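Local coordinates for leucine-rich repeat protein (Bacteroides thetaiotaomicron, PDB 4ECN) that is of unknown function but, as an extracellular leucine-rich repeat protein, probably binds other proteins, at residues V133-S138 with K174-T179; G148-S153 with S232-Q237; D318-N321 with V325-L328; F391-Q396 with D599-Y604; Y633-F638 with V649-N654. All coordinates share one frame; numbering follows the deposited sequence.

Interaction 1. Residues V133-S138 with K174-T179; sequences VTFKLS and KGMKVT
F135 and M176 meet in a Met-aromatic contact inside the second DUF4458 domain, a member of the transthyretin clan built on a branched, mixed beta sheet. Their strands, 130-139 and 170-179, are not hydrogen-bonded to each other. Each pairs antiparallel with strand 202-212, so the contact is made by side chains between second-neighbour strands. M176, present as selenomethionine, can be followed outward. CB sets off toward segment 133-138, and neither it nor CG comes near that segment. Beyond them the selenium takes up the contact: SE lies 3.8 Å from F135 CE2 and equally near CD2 of that ring. It stands 4.7 Å from the ring centroid, 59° off the normal, an oblique approach that is neither over the face nor at the edge. The chain then bends at the last torsion (chi3 -58°), which turns the methyl back along the same CD2-CE2 side of the ring, with CE 3.9 Å from F135 CD2. Across the ring plane from the selenium, the methyl CG1 of V133 lies 3.5 Å above the ring, displaced toward its rim, so the phenyl has an aliphatic neighbour on one side and selenium on the other. Strand 202-212 contributes C205 and V209 to the surroundings of M176, and strand 157-164 adds V158 and V160. Farther along, L137 meets V178, whose CG1 stands anti to its backbone N (chi1 177°) and whose CG2 lies beside it. The methyl CD2 of L137 rests against this fork, 4.0 Å from V178 CG2 and just as close to CG1.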
# COMPACT_ATOMS: atom_id res chain seq x y z
N VAL A 133 1.41 -22.84 43.63
CA VAL A 133 2.32 -23.81 43.01
C VAL A 133 3.79 -23.45 43.25
O VAL A 133 4.14 -22.27 43.29
CB VAL A 133 2.04 -23.89 41.47
CG1 VAL A 133 3.23 -24.41 40.67
CG2 VAL A 133 0.81 -24.74 41.18
N THR A 134 4.63 -24.49 43.35
CA THR A 134 6.09 -24.41 43.41
C THR A 134 6.63 -25.30 42.32
O THR A 134 6.03 -26.34 42.02
CB THR A 134 6.65 -24.77 44.79
OG1 THR A 134 6.20 -26.08 45.14
CG2 THR A 134 6.30 -23.75 45.86
N PHE A 135 7.75 -24.90 41.73
CA PHE A 135 8.36 -25.66 40.64
C PHE A 135 9.61 -26.39 41.10
O PHE A 135 10.25 -26.01 42.08
CB PHE A 135 8.68 -24.72 39.47
CG PHE A 135 7.43 -24.08 38.92
CD1 PHE A 135 6.66 -24.73 37.97
CD2 PHE A 135 6.96 -22.88 39.45
CE1 PHE A 135 5.47 -24.17 37.51
CE2 PHE A 135 5.77 -22.32 38.98
CZ PHE A 135 5.04 -22.96 38.02
N LYS A 136 9.92 -27.47 40.38
CA LYS A 136 11.07 -28.32 40.57
C LYS A 136 11.70 -28.53 39.22
O LYS A 136 11.12 -29.19 38.33
CB LYS A 136 10.67 -29.63 41.25
CG LYS A 136 11.78 -30.65 41.46
CD LYS A 136 11.13 -32.02 41.71
CE LYS A 136 12.08 -33.16 41.96
NZ LYS A 136 12.73 -33.05 43.29
N LEU A 137 12.86 -27.87 39.03
CA LEU A 137 13.67 -27.91 37.82
C LEU A 137 14.42 -29.24 37.78
O LEU A 137 15.04 -29.61 38.77
CB LEU A 137 14.63 -26.72 37.76
CG LEU A 137 14.08 -25.35 37.36
CD1 LEU A 137 13.17 -24.75 38.45
CD2 LEU A 137 15.22 -24.38 37.12
N SER A 138 14.34 -29.97 36.66
CA SER A 138 14.93 -31.30 36.52
C SER A 138 15.62 -31.48 35.18
O SER A 138 15.15 -30.91 34.19
CB SER A 138 13.83 -32.35 36.66
OG SER A 138 12.87 -32.02 37.66
N LYS A 174 7.45 -14.79 35.64
CA LYS A 174 8.74 -14.21 35.34
C LYS A 174 9.64 -14.01 36.56
O LYS A 174 9.16 -13.76 37.67
CB LYS A 174 8.56 -12.87 34.62
CG LYS A 174 8.10 -13.04 33.16
CD LYS A 174 7.98 -11.71 32.39
CE LYS A 174 7.52 -11.86 30.95
NZ LYS A 174 8.52 -12.56 30.08
N GLY A 175 10.94 -14.17 36.30
CA GLY A 175 12.06 -14.00 37.22
C GLY A 175 11.97 -14.69 38.56
O GLY A 175 12.29 -14.07 39.58
N MSE A 176 11.56 -15.97 38.59
CA MSE A 176 11.48 -16.73 39.84
C MSE A 176 12.88 -17.16 40.29
O MSE A 176 13.65 -17.63 39.46
CB MSE A 176 10.56 -17.95 39.69
CG MSE A 176 9.09 -17.60 39.43
SE MSE A 176 7.96 -19.19 39.23
CE MSE A 176 8.88 -20.01 37.74
N LYS A 177 13.20 -16.98 41.62
CA LYS A 177 14.52 -17.35 42.15
C LYS A 177 14.60 -18.86 42.38
O LYS A 177 13.81 -19.43 43.13
CB LYS A 177 14.88 -16.58 43.43
CG LYS A 177 16.35 -16.74 43.82
CD LYS A 177 16.66 -16.23 45.21
CE LYS A 177 18.02 -16.68 45.72
NZ LYS A 177 18.09 -18.15 45.95
N VAL A 178 15.59 -19.47 41.74
CA VAL A 178 15.89 -20.89 41.78
C VAL A 178 16.82 -21.15 42.98
O VAL A 178 17.93 -20.62 43.02
CB VAL A 178 16.51 -21.34 40.42
CG1 VAL A 178 16.91 -22.81 40.44
CG2 VAL A 178 15.57 -21.07 39.25
N THR A 179 16.35 -21.93 43.96
CA THR A 179 17.09 -22.30 45.17
C THR A 179 17.68 -23.73 44.95
O THR A 179 16.96 -24.73 45.04
CB THR A 179 16.17 -22.16 46.39
OG1 THR A 179 15.78 -20.79 46.51
CG2 THR A 179 16.82 -22.61 47.67

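Interaction 2. Residues G148-S153 with S232-Q237; sequences GEYLFS and SELETQ
Within the second DUF4458 domain, the loop joining strands 130-139 and 157-164 lays the ring of Y150 over strand 230-238, where L234 and E235 receive it. L234 CB lies 3.8 Å from the ring centroid and 11° off its normal, a CH-pi contact squarely over one face. The isobutyl end continues across the same ring, with L234 CD1 3.7 Å from Y150 CE2. At the ring's edge stands the carboxylate of E235, its plane 85° from that of the ring. The phenol OH of Y150 donates to E235 OE2 at 2.7 Å, arriving 41° out of the carboxylate plane. E235 OE2 is gripped further by Y221 OH and the backbone N of L261, while E235 OE1 takes Q237 NE2 at 2.9 Å and the backbone N of K262. With so many donors the buried carboxylate is fixed in rotation, and its negative charge is probably stabilised by these neutral groups. A phenylalanine in place of Y150 would probably leave E235 OE2 short of one donor and T223 OG1 without its phenol partner. T223 and Y221 belong to strand 214-227, the antiparallel neighbour of 230-238. I259 of strand 251-259 also packs against Y150, and helix 266-280 approaches through K272, which forms a salt bridge with E233.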
# COMPACT_ATOMS: atom_id res chain seq x y z
N GLY A 148 25.90 -30.75 28.73
CA GLY A 148 25.24 -29.77 27.87
C GLY A 148 25.96 -28.46 27.62
O GLY A 148 27.14 -28.32 27.96
N GLU A 149 25.22 -27.48 27.02
CA GLU A 149 25.72 -26.15 26.65
C GLU A 149 26.13 -25.31 27.89
O GLU A 149 27.01 -24.46 27.77
CB GLU A 149 24.67 -25.38 25.83
CG GLU A 149 24.60 -25.84 24.38
CD GLU A 149 25.72 -25.42 23.44
OE1 GLU A 149 26.16 -24.25 23.51
OE2 GLU A 149 26.08 -26.23 22.55
N TYR A 150 25.53 -25.59 29.07
CA TYR A 150 25.86 -24.93 30.34
C TYR A 150 25.60 -25.89 31.54
O TYR A 150 24.96 -26.94 31.35
CB TYR A 150 25.08 -23.61 30.50
CG TYR A 150 23.58 -23.76 30.68
CD1 TYR A 150 22.73 -23.92 29.58
CD2 TYR A 150 23.00 -23.68 31.94
CE1 TYR A 150 21.35 -24.04 29.75
CE2 TYR A 150 21.63 -23.80 32.12
CZ TYR A 150 20.81 -23.98 31.02
OH TYR A 150 19.45 -24.10 31.21
N LEU A 151 26.10 -25.54 32.75
CA LEU A 151 25.93 -26.32 33.98
C LEU A 151 24.56 -26.07 34.64
O LEU A 151 24.20 -24.90 34.81
CB LEU A 151 27.03 -25.98 34.99
CG LEU A 151 28.46 -26.39 34.64
CD1 LEU A 151 29.45 -25.62 35.48
CD2 LEU A 151 28.67 -27.91 34.79
N PHE A 152 23.83 -27.15 35.04
CA PHE A 152 22.52 -27.06 35.73
C PHE A 152 22.69 -26.21 36.99
O PHE A 152 21.96 -25.23 37.19
CB PHE A 152 21.93 -28.44 36.06
CG PHE A 152 20.52 -28.41 36.60
CD1 PHE A 152 20.26 -28.02 37.91
CD2 PHE A 152 19.45 -28.81 35.81
CE1 PHE A 152 18.96 -28.00 38.41
CE2 PHE A 152 18.14 -28.79 36.31
CZ PHE A 152 17.91 -28.39 37.61
N SER A 153 23.69 -26.56 37.81
CA SER A 153 24.10 -25.74 38.94
C SER A 153 24.52 -24.39 38.36
O SER A 153 24.97 -24.36 37.22
CB SER A 153 25.24 -26.43 39.70
OG SER A 153 26.26 -26.89 38.82
N SER A 232 22.30 -12.89 33.14
CA SER A 232 22.45 -13.31 31.75
C SER A 232 21.61 -14.55 31.39
O SER A 232 21.49 -15.47 32.19
CB SER A 232 23.91 -13.61 31.45
OG SER A 232 24.73 -12.49 31.74
N GLU A 233 21.09 -14.56 30.15
CA GLU A 233 20.28 -15.63 29.56
C GLU A 233 21.11 -16.91 29.37
O GLU A 233 22.22 -16.83 28.84
CB GLU A 233 19.76 -15.13 28.21
CG GLU A 233 18.39 -15.64 27.79
CD GLU A 233 17.59 -14.59 27.04
OE1 GLU A 233 18.17 -13.86 26.21
OE2 GLU A 233 16.36 -14.51 27.28
N LEU A 234 20.60 -18.06 29.80
CA LEU A 234 21.32 -19.33 29.66
C LEU A 234 20.79 -20.11 28.45
O LEU A 234 21.59 -20.56 27.63
CB LEU A 234 21.21 -20.16 30.94
CG LEU A 234 22.00 -19.63 32.13
CD1 LEU A 234 21.65 -20.37 33.40
CD2 LEU A 234 23.48 -19.76 31.89
N GLU A 235 19.45 -20.23 28.32
CA GLU A 235 18.75 -20.90 27.23
C GLU A 235 17.25 -20.58 27.26
O GLU A 235 16.72 -20.19 28.30
CB GLU A 235 18.95 -22.43 27.24
CG GLU A 235 18.16 -23.16 28.32
CD GLU A 235 18.21 -24.67 28.26
OE1 GLU A 235 18.40 -25.23 27.16
OE2 GLU A 235 18.01 -25.31 29.32
N THR A 236 16.58 -20.82 26.15
CA THR A 236 15.14 -20.67 26.02
C THR A 236 14.68 -21.91 25.29
O THR A 236 15.24 -22.25 24.24
CB THR A 236 14.74 -19.33 25.34
OG1 THR A 236 15.32 -18.24 26.04
CG2 THR A 236 13.25 -19.12 25.34
N GLN A 237 13.72 -22.63 25.87
CA GLN A 237 13.24 -23.84 25.22
C GLN A 237 11.74 -23.95 25.25
O GLN A 237 11.10 -23.55 26.23
CB GLN A 237 13.83 -25.09 25.90
CG GLN A 237 15.34 -25.23 25.90
CD GLN A 237 16.01 -25.42 24.57
OE1 GLN A 237 15.44 -25.94 23.61
NE2 GLN A 237 17.29 -25.08 24.51

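Interaction 3. Residues D318-N321 with V325-L328; sequences DLDN and VTGL
The carbonyl plane of D318 has two donors on the same face: T326 N lies 28° from that plane and G327 N 38° above it. This double grip defines a classic beta bulge, T326 and G327 together facing D318 in the hairpin of strands 317-319 and 325-329 at the start of the leucine-rich repeat sheet. The bond from T326 N to D318 O is 2.7 Å and nearly straight; that from G327 N to the same oxygen is 3.1 Å. The hydroxyl of T326 adds a weak third bond, OG1 to D318 O at 3.0 Å. Its OG1 sits between the backbone N and the carbonyl carbon (chi1 55°), which turns it to this oxygen and sends CG2 toward D320, 3.7 Å from that residue's CB. In return, D318 N donates to G327 O at 3.0 Å. The D318 carboxylate lies over the glycine backbone, with OD2 4.0 Å from G327 CA, and this side chain is about 5 Å from the bound sodium ion, whose site includes Q314 and V317. D320 OD1 is held by the backbone N atoms of N322 and R324 in the turn. L319 and V325 share the sheet face covered by helix 266-280, L319 touching Y271 and V325 touching L274. There L319 CD2 packs on V325 CG2 at 3.8 Å.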
# COMPACT_ATOMS: atom_id res chain seq x y z
N ASP A 318 5.71 -14.48 7.65
CA ASP A 318 5.80 -15.66 6.79
C ASP A 318 7.02 -16.51 7.29
O ASP A 318 8.07 -15.97 7.63
CB ASP A 318 5.89 -15.25 5.30
CG ASP A 318 4.78 -14.31 4.82
OD1 ASP A 318 3.67 -14.81 4.51
OD2 ASP A 318 5.03 -13.06 4.76
N LEU A 319 6.81 -17.84 7.41
CA LEU A 319 7.81 -18.77 7.94
C LEU A 319 8.16 -19.86 6.96
O LEU A 319 7.40 -20.13 6.01
CB LEU A 319 7.30 -19.45 9.24
CG LEU A 319 6.78 -18.58 10.38
CD1 LEU A 319 6.11 -19.43 11.42
CD2 LEU A 319 7.86 -17.73 11.01
N ASP A 320 9.32 -20.51 7.20
CA ASP A 320 9.75 -21.64 6.40
C ASP A 320 9.35 -22.93 7.15
O ASP A 320 8.92 -22.87 8.31
CB ASP A 320 11.26 -21.59 6.07
CG ASP A 320 12.30 -21.74 7.17
OD1 ASP A 320 11.99 -22.37 8.21
OD2 ASP A 320 13.46 -21.33 6.95
N ASN A 321 9.49 -24.08 6.47
CA ASN A 321 9.16 -25.43 6.95
C ASN A 321 9.85 -25.76 8.31
O ASN A 321 9.30 -26.55 9.08
CB ASN A 321 9.53 -26.48 5.88
CG ASN A 321 10.92 -26.30 5.28
OD1 ASN A 321 11.23 -25.30 4.60
ND2 ASN A 321 11.79 -27.29 5.50
N VAL A 325 11.69 -17.24 10.28
CA VAL A 325 11.03 -16.07 9.68
C VAL A 325 11.62 -15.80 8.28
O VAL A 325 12.82 -15.60 8.15
CB VAL A 325 11.17 -14.85 10.61
CG1 VAL A 325 10.72 -13.56 9.92
CG2 VAL A 325 10.39 -15.06 11.91
N THR A 326 10.78 -15.80 7.24
CA THR A 326 11.21 -15.58 5.85
C THR A 326 10.63 -14.29 5.28
O THR A 326 11.13 -13.76 4.28
CB THR A 326 10.81 -16.76 4.98
OG1 THR A 326 9.40 -17.00 5.10
CG2 THR A 326 11.59 -18.00 5.33
N GLY A 327 9.59 -13.79 5.94
CA GLY A 327 8.90 -12.57 5.57
C GLY A 327 8.41 -11.83 6.79
O GLY A 327 7.93 -12.42 7.75
N LEU A 328 8.54 -10.52 6.76
CA LEU A 328 8.05 -9.66 7.81
C LEU A 328 7.47 -8.37 7.19
O LEU A 328 8.21 -7.66 6.49
CB LEU A 328 9.17 -9.36 8.83
CG LEU A 328 8.91 -8.30 9.90
CD1 LEU A 328 7.77 -8.68 10.79
CD2 LEU A 328 10.13 -8.10 10.73

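Interaction 4. Residues F391-Q396 with D599-Y604; sequences FLDYDQ and DLKLDY
K601 NZ donates to D393 OD1 at 3.0 Å, a salt bridge that ties strand 596-601 of the leucine-rich repeat sheet to the loop between helices 386-391 and 402-409. The ammonium meets the anti lone pair of D393 OD1, on the side away from the other oxygen, and the two side chains cross at about a right angle. K601 reaches it with one bend, at chi2 (-69°), and runs extended from there, so that its CE also lies beside the acceptor, 3.2 Å from D393 OD1. A second lysine completes the charge cluster: K388 NZ forms salt bridges with D393 OD2 and with D599 OD1, spanning the two carboxylates. D393 OD1 and D599 OD1 are 4.5 Å apart, a like-charge approach that the two lysines would be expected to offset. Two lysines thus serve two aspartates, and each oxygen of D393 has its own cationic partner. The alternation along the strand agrees with a leucine-rich repeat: D599 and K601 are directed toward the loop, whereas L600 lies on the other side of the strand, where it packs on F614. Strand 577-579 runs parallel beside it in the same sheet, and its D579 is touched by L392, as is V581 just beyond it. L392 also brings an apolar element to the lysine, its side chain directed at the strand beside the charged group. The methyl CD1 of L392 comes to 4.2 Å from K601 CG, the aliphatic root of the salt-bridged chain.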
# COMPACT_ATOMS: atom_id res chain seq x y z
N PHE A 391 -1.31 4.53 -9.95
CA PHE A 391 -1.29 5.98 -10.13
C PHE A 391 -1.01 6.50 -11.52
O PHE A 391 -1.13 7.72 -11.70
CB PHE A 391 -0.18 6.58 -9.26
CG PHE A 391 -0.24 6.28 -7.78
CD1 PHE A 391 -1.13 6.94 -6.95
CD2 PHE A 391 0.64 5.37 -7.21
CE1 PHE A 391 -1.18 6.66 -5.59
CE2 PHE A 391 0.61 5.11 -5.84
CZ PHE A 391 -0.27 5.78 -5.04
N LEU A 392 -0.56 5.68 -12.50
CA LEU A 392 -0.11 6.34 -13.73
C LEU A 392 -0.91 5.94 -14.95
O LEU A 392 -1.34 6.83 -15.69
CB LEU A 392 1.37 6.04 -13.97
CG LEU A 392 2.31 6.23 -12.74
CD1 LEU A 392 3.69 5.60 -12.95
CD2 LEU A 392 2.34 7.66 -12.23
N ASP A 393 -1.09 4.65 -15.21
CA ASP A 393 -1.80 4.18 -16.41
C ASP A 393 -3.28 4.44 -16.38
O ASP A 393 -3.92 4.30 -15.32
CB ASP A 393 -1.61 2.66 -16.58
CG ASP A 393 -0.23 2.16 -16.91
OD1 ASP A 393 0.50 2.85 -17.66
OD2 ASP A 393 0.08 1.00 -16.54
N TYR A 394 -3.84 4.72 -17.56
CA TYR A 394 -5.27 4.87 -17.79
C TYR A 394 -5.55 4.64 -19.27
O TYR A 394 -4.69 4.92 -20.11
CB TYR A 394 -5.81 6.24 -17.30
CG TYR A 394 -5.54 7.43 -18.19
CD1 TYR A 394 -4.29 8.05 -18.19
CD2 TYR A 394 -6.55 7.99 -18.97
CE1 TYR A 394 -4.05 9.17 -18.98
CE2 TYR A 394 -6.32 9.13 -19.75
CZ TYR A 394 -5.06 9.71 -19.77
OH TYR A 394 -4.81 10.81 -20.56
N ASP A 395 -6.72 4.09 -19.58
CA ASP A 395 -7.21 3.83 -20.94
C ASP A 395 -7.37 5.20 -21.67
O ASP A 395 -8.15 6.06 -21.22
CB ASP A 395 -8.53 3.04 -20.85
CG ASP A 395 -9.06 2.42 -22.12
OD1 ASP A 395 -8.98 3.09 -23.18
OD2 ASP A 395 -9.64 1.30 -22.05
N GLN A 396 -6.56 5.42 -22.74
CA GLN A 396 -6.52 6.68 -23.51
C GLN A 396 -7.86 7.03 -24.14
O GLN A 396 -8.09 8.21 -24.42
CB GLN A 396 -5.45 6.65 -24.61
CG GLN A 396 -4.05 6.80 -24.05
CD GLN A 396 -3.91 7.98 -23.12
OE1 GLN A 396 -4.13 9.14 -23.48
NE2 GLN A 396 -3.54 7.68 -21.90
N ASP A 599 8.27 1.55 -20.56
CA ASP A 599 7.38 2.52 -19.96
C ASP A 599 8.08 3.83 -19.75
O ASP A 599 9.21 3.87 -19.26
CB ASP A 599 6.83 2.00 -18.62
CG ASP A 599 5.67 1.02 -18.77
OD1 ASP A 599 4.54 1.48 -19.08
OD2 ASP A 599 5.88 -0.20 -18.50
N LEU A 600 7.40 4.91 -20.12
CA LEU A 600 7.91 6.26 -19.94
C LEU A 600 6.73 7.14 -19.62
O LEU A 600 5.77 7.18 -20.39
CB LEU A 600 8.69 6.74 -21.19
CG LEU A 600 9.20 8.16 -21.20
CD1 LEU A 600 10.25 8.39 -20.12
CD2 LEU A 600 9.71 8.53 -22.58
N LYS A 601 6.77 7.76 -18.44
CA LYS A 601 5.73 8.65 -17.93
C LYS A 601 6.36 9.98 -17.54
O LYS A 601 7.04 10.08 -16.51
CB LYS A 601 4.99 8.00 -16.73
CG LYS A 601 4.26 6.68 -17.01
CD LYS A 601 3.01 6.82 -17.91
CE LYS A 601 2.36 5.47 -18.08
NZ LYS A 601 1.06 5.56 -18.79
N LEU A 602 6.21 11.00 -18.41
CA LEU A 602 6.79 12.32 -18.17
C LEU A 602 5.69 13.36 -17.92
O LEU A 602 5.99 14.55 -17.87
CB LEU A 602 7.66 12.73 -19.38
CG LEU A 602 8.96 11.92 -19.63
CD1 LEU A 602 9.51 12.20 -21.00
CD2 LEU A 602 10.02 12.18 -18.57
N ASP A 603 4.44 12.91 -17.68
CA ASP A 603 3.28 13.77 -17.47
C ASP A 603 3.44 14.75 -16.31
O ASP A 603 4.17 14.48 -15.37
CB ASP A 603 2.03 12.93 -17.21
CG ASP A 603 1.87 11.77 -18.16
OD1 ASP A 603 2.50 10.72 -17.91
OD2 ASP A 603 1.10 11.90 -19.14
N TYR A 604 2.75 15.88 -16.40
CA TYR A 604 2.72 16.95 -15.40
C TYR A 604 4.11 17.45 -15.05
O TYR A 604 4.62 17.18 -13.96
CB TYR A 604 1.98 16.53 -14.12
CG TYR A 604 0.50 16.31 -14.33
CD1 TYR A 604 -0.01 15.07 -14.71
CD2 TYR A 604 -0.40 17.36 -14.14
CE1 TYR A 604 -1.37 14.87 -14.90
CE2 TYR A 604 -1.77 17.17 -14.34
CZ TYR A 604 -2.26 15.92 -14.71
OH TYR A 604 -3.61 15.73 -14.88

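Interaction 5. Residues Y633-F638 with V649-N654; sequences YIPNIF and VDFSYN
I634 and F651 face each other with CA atoms 7.9 Å apart, and F638 and V649 at 10.0 Å, too far for backbone pairing, so side chains fill the space between the loop 633-638 and strand 646-650 with its following turn. F651 is central: the CE1 corner of its ring meets P635 CD at 3.5 Å, and CE2 meets I634 CG2 at 4.1 Å, both obliquely. F638 comes from the opposite direction and touches edge to edge, its CE2 3.9 Å from F651 CZ and near the plane of either ring. V649 CG1 lies 3.8 Å from F638 CZ, an off-centre CH-pi contact. An alanine at F651 would probably open a gap among I634, P635 and F638, and leave the F638 ring freer to turn. F626 meets the F651 ring with nearly parallel planes. Behind the ring, N654 ND2 donates to F651 O at 3.0 Å, and N683 ND2 bonds to the same oxygen. V649, F651 and N654 thus have the spacing of the leucine-rich repeat consensus, with inward apolar residues and an asparagine ladder running from coil to coil.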
# COMPACT_ATOMS: atom_id res chain seq x y z
N TYR A 633 6.07 20.72 -30.08
CA TYR A 633 6.07 19.76 -31.19
C TYR A 633 5.96 18.30 -30.75
O TYR A 633 6.41 17.95 -29.64
CB TYR A 633 7.39 19.87 -32.01
CG TYR A 633 7.80 21.26 -32.43
CD1 TYR A 633 7.29 21.83 -33.59
CD2 TYR A 633 8.73 21.99 -31.69
CE1 TYR A 633 7.69 23.10 -34.00
CE2 TYR A 633 9.10 23.27 -32.07
CZ TYR A 633 8.59 23.82 -33.24
OH TYR A 633 8.99 25.07 -33.63
N ILE A 634 5.47 17.43 -31.68
CA ILE A 634 5.46 15.99 -31.50
C ILE A 634 6.92 15.55 -31.73
O ILE A 634 7.48 15.87 -32.79
CB ILE A 634 4.41 15.24 -32.39
CG1 ILE A 634 2.96 15.69 -32.09
CG2 ILE A 634 4.54 13.71 -32.26
CD1 ILE A 634 2.08 15.70 -33.30
N PRO A 635 7.59 14.94 -30.71
CA PRO A 635 9.00 14.56 -30.91
C PRO A 635 9.15 13.39 -31.90
O PRO A 635 8.32 12.47 -31.90
CB PRO A 635 9.46 14.17 -29.50
CG PRO A 635 8.22 13.72 -28.81
CD PRO A 635 7.10 14.53 -29.38
N ASN A 636 10.18 13.42 -32.77
CA ASN A 636 10.44 12.38 -33.77
C ASN A 636 11.24 11.20 -33.14
O ASN A 636 12.34 10.85 -33.61
CB ASN A 636 11.16 12.96 -34.98
CG ASN A 636 11.13 12.07 -36.19
OD1 ASN A 636 10.28 11.19 -36.33
ND2 ASN A 636 12.02 12.33 -37.12
N ILE A 637 10.67 10.58 -32.08
CA ILE A 637 11.31 9.49 -31.34
C ILE A 637 10.60 8.14 -31.55
O ILE A 637 10.91 7.18 -30.84
CB ILE A 637 11.40 9.84 -29.83
CG1 ILE A 637 10.03 10.19 -29.23
CG2 ILE A 637 12.43 10.95 -29.60
CD1 ILE A 637 9.99 10.15 -27.69
N PHE A 638 9.69 8.04 -32.54
CA PHE A 638 8.95 6.80 -32.84
C PHE A 638 9.20 6.40 -34.30
O PHE A 638 9.87 7.14 -35.01
CB PHE A 638 7.45 6.96 -32.56
CG PHE A 638 7.14 7.64 -31.24
CD1 PHE A 638 7.30 6.98 -30.04
CD2 PHE A 638 6.72 8.97 -31.21
CE1 PHE A 638 7.02 7.61 -28.83
CE2 PHE A 638 6.46 9.60 -30.00
CZ PHE A 638 6.61 8.92 -28.81
N VAL A 649 0.06 6.93 -27.41
CA VAL A 649 0.92 8.04 -27.00
C VAL A 649 -0.01 9.11 -26.51
O VAL A 649 -1.01 9.39 -27.19
CB VAL A 649 1.92 8.55 -28.05
CG1 VAL A 649 3.05 7.57 -28.25
CG2 VAL A 649 1.25 8.89 -29.38
N ASP A 650 0.26 9.68 -25.32
CA ASP A 650 -0.59 10.75 -24.77
C ASP A 650 0.17 12.09 -24.76
O ASP A 650 1.14 12.29 -23.99
CB ASP A 650 -1.10 10.40 -23.36
CG ASP A 650 -1.98 11.45 -22.68
OD1 ASP A 650 -2.58 12.30 -23.41
OD2 ASP A 650 -2.13 11.39 -21.43
N PHE A 651 -0.28 13.00 -25.61
CA PHE A 651 0.29 14.34 -25.73
C PHE A 651 -0.75 15.40 -25.41
O PHE A 651 -0.62 16.55 -25.84
CB PHE A 651 0.85 14.56 -27.14
CG PHE A 651 2.05 13.73 -27.50
CD1 PHE A 651 3.31 14.06 -27.01
CD2 PHE A 651 1.96 12.71 -28.43
CE1 PHE A 651 4.43 13.33 -27.38
CE2 PHE A 651 3.08 11.98 -28.81
CZ PHE A 651 4.31 12.29 -28.27
N SER A 652 -1.79 15.04 -24.66
CA SER A 652 -2.84 15.97 -24.27
C SER A 652 -2.28 17.06 -23.35
O SER A 652 -1.27 16.84 -22.69
CB SER A 652 -4.00 15.25 -23.59
OG SER A 652 -3.62 14.58 -22.40
N TYR A 653 -2.92 18.25 -23.36
CA TYR A 653 -2.57 19.40 -22.53
C TYR A 653 -1.09 19.83 -22.71
O TYR A 653 -0.31 19.84 -21.76
CB TYR A 653 -2.86 19.13 -21.04
CG TYR A 653 -4.34 19.00 -20.75
CD1 TYR A 653 -4.97 17.76 -20.80
CD2 TYR A 653 -5.10 20.11 -20.39
CE1 TYR A 653 -6.33 17.63 -20.50
CE2 TYR A 653 -6.46 19.99 -20.09
CZ TYR A 653 -7.07 18.74 -20.14
OH TYR A 653 -8.40 18.62 -19.84
N ASN A 654 -0.76 20.23 -23.94
CA ASN A 654 0.55 20.77 -24.33
C ASN A 654 0.32 22.04 -25.19
O ASN A 654 -0.77 22.61 -25.11
CB ASN A 654 1.38 19.72 -25.06
CG ASN A 654 2.06 18.77 -24.12
OD1 ASN A 654 3.02 19.13 -23.46
ND2 ASN A 654 1.64 17.52 -24.10

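Interactions 1 and 2 lie in one DUF4458 domain, their centres 14 Å apart, and touch where F152 CZ packs against L137 O at 3.3 Å. Interaction 3, about 14 Å from interaction 2 by nearest atoms, opens the leucine-rich repeat sheet and is the one beside the sodium ion. Interaction 4 reaches the same sheet, with centres 36 Å apart, near its far end. Interaction 5 belongs to the second, all-parallel sheet, yet its centre is only 13 Å from that of interaction 4: Y394 OH lies 2.9 Å from D650 OD2, a probable hydrogen bond, so the loop 391-396 spans both sheets. Interactions 1 and 5 lie on opposite sides of the chain's centre, 78 Å apart between centres.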